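Local structure of AxyAgu115A (6NPS) at residues R121-I124 with Y125-H129. The protein is an alpha-glucuronidase of glycoside hydrolase family 115, which probably removes glucuronic acid side groups from xylans such as arabinoglucuronoxylan. The protein carries 3 engineered substitutions. Residues are numbered along the deposited sequence; the frame is centred on the assembly and turned at random.
Sequences RGTI and YGLFH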
loop_
_atom_site.group_PDB
_atom_site.type_symbol
_atom_site.label_atom_id
_atom_site.label_comp_id
_atom_site.label_asym_id
_atom_site.label_seq_id
_atom_site.Cartn_x
_atom_site.Cartn_y
_atom_site.Cartn_z
ATOM N N ARG A 121 -25.418 -15.915 -52.673
ATOM C CA ARG A 121 -24.778 -14.843 -51.917
ATOM C C ARG A 121 -24.213 -13.751 -52.837
ATOM O O ARG A 121 -24.210 -12.574 -52.455
ATOM C CB ARG A 121 -23.686 -15.431 -50.998
ATOM C CG ARG A 121 -24.210 -16.037 -49.664
ATOM C CD ARG A 121 -23.030 -16.497 -48.750
ATOM N NE ARG A 121 -22.266 -17.587 -49.362
ATOM C CZ ARG A 121 -22.671 -18.854 -49.339
ATOM N NH1 ARG A 121 -23.809 -19.173 -48.720
ATOM N NH2 ARG A 121 -21.946 -19.803 -49.933
ATOM N N GLY A 122 -23.736 -14.118 -54.034
ATOM C CA GLY A 122 -23.349 -13.120 -55.021
ATOM C C GLY A 122 -24.489 -12.179 -55.367
ATOM O O GLY A 122 -24.285 -10.970 -55.513
ATOM N N THR A 123 -25.702 -12.719 -55.549
ATOM C CA THR A 123 -26.839 -11.840 -55.815
ATOM C C THR A 123 -27.096 -10.933 -54.633
ATOM O O THR A 123 -27.342 -9.728 -54.795
ATOM C CB THR A 123 -28.092 -12.663 -56.129
ATOM O OG1 THR A 123 -27.772 -13.680 -57.091
ATOM C CG2 THR A 123 -29.215 -11.790 -56.707
ATOM N N ILE A 124 -26.998 -11.487 -53.422
ATOM C CA ILE A 124 -27.272 -10.698 -52.225
ATOM C C ILE A 124 -26.279 -9.567 -52.089
ATOM O O ILE A 124 -26.660 -8.434 -51.745
ATOM C CB ILE A 124 -27.268 -11.612 -50.986
ATOM C CG1 ILE A 124 -28.525 -12.489 -51.051
ATOM C CG2 ILE A 124 -27.147 -10.770 -49.717
ATOM C CD1 ILE A 124 -28.614 -13.606 -49.947
ATOM N N TYR A 125 -24.988 -9.848 -52.341
ATOM C CA TYR A 125 -23.974 -8.790 -52.287
ATOM C C TYR A 125 -24.212 -7.724 -53.355
ATOM O O TYR A 125 -23.938 -6.543 -53.124
ATOM C CB TYR A 125 -22.572 -9.393 -52.454
ATOM C CG TYR A 125 -22.214 -10.371 -51.347
ATOM C CD1 TYR A 125 -22.796 -10.269 -50.077
ATOM C CD2 TYR A 125 -21.275 -11.360 -51.561
ATOM C CE1 TYR A 125 -22.464 -11.186 -49.051
ATOM C CE2 TYR A 125 -20.938 -12.278 -50.544
ATOM C CZ TYR A 125 -21.533 -12.193 -49.310
ATOM O OH TYR A 125 -21.168 -13.123 -48.355
ATOM N N GLY A 126 -24.734 -8.122 -54.514
ATOM C CA GLY A 126 -24.987 -7.151 -55.572
ATOM C C GLY A 126 -26.178 -6.258 -55.260
ATOM O O GLY A 126 -26.156 -5.051 -55.542
ATOM N N LEU A 127 -27.233 -6.841 -54.679
ATOM C CA LEU A 127 -28.348 -6.050 -54.161
ATOM C C LEU A 127 -27.874 -5.028 -53.133
ATOM O O LEU A 127 -28.185 -3.835 -53.235
ATOM C CB LEU A 127 -29.398 -6.976 -53.568
ATOM C CG LEU A 127 -30.210 -7.651 -54.676
ATOM C CD1 LEU A 127 -31.018 -8.807 -54.107
ATOM C CD2 LEU A 127 -31.141 -6.672 -55.431
ATOM N N PHE A 128 -27.074 -5.457 -52.160
ATOM C CA PHE A 128 -26.594 -4.492 -51.186
ATOM C C PHE A 128 -25.593 -3.512 -51.802
ATOM O O PHE A 128 -25.390 -2.424 -51.255
ATOM C CB PHE A 128 -25.982 -5.234 -50.004
ATOM C CG PHE A 128 -27.009 -5.840 -49.062
ATOM C CD1 PHE A 128 -28.201 -5.166 -48.770
ATOM C CD2 PHE A 128 -26.777 -7.076 -48.456
ATOM C CE1 PHE A 128 -29.134 -5.702 -47.855
ATOM C CE2 PHE A 128 -27.700 -7.616 -47.551
ATOM C CZ PHE A 128 -28.874 -6.919 -47.244
ATOM N N HIS A 129 -24.963 -3.861 -52.926
ATOM C CA HIS A 129 -24.153 -2.871 -53.639
ATOM C C HIS A 129 -25.025 -1.714 -54.120
ATOM O O HIS A 129 -24.615 -0.546 -54.051
ATOM C CB HIS A 129 -23.425 -3.535 -54.811
ATOM C CG HIS A 129 -22.325 -2.711 -55.393
ATOM N ND1 HIS A 129 -21.094 -2.567 -54.786
ATOM C CD2 HIS A 129 -22.262 -2.005 -56.551
ATOM C CE1 HIS A 129 -20.321 -1.809 -55.546
ATOM N NE2 HIS A 129 -21.010 -1.444 -56.615
#
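Two successive turns of the helix 120-133 meet here through R121 with Y125 and I124 with F128, a worked example of how i to i+4 spacing sets side chains side by side along an alpha-helix. The backbone bond from Y125 N to R121 O (2.8 Å) is nearly straight at its hydrogen, 163°. R121 O also lies over one face of the Y125 ring, offset toward its rim and 3.2 Å from Y125 CG, because chi1 of -62° sets CG beside the tyrosine's own N. R121 runs alongside, its CD 3.9 Å from Y125 OH; its chain bends at chi3, and the guanidinium and ring planes lie 57° apart. Both polar ends are held by other parts of the chain: the guanidinium by salt bridges to E95 and E295, the hydroxyl by G210 O. Three residues further on, I124 O accepts a hydrogen bond from F128 N at 3.0 Å, while I124 CG2, anti to its backbone N, packs 3.9 Å from F128 CE2. I124 and F128 both rest on I35 of the helix 30-47, and F128 also touches L206 of the helix 195-207; T123 OG1 hydrogen-bonds T69 OG1 of the strand 64-69, tying the helix to the mixed four-stranded sheet.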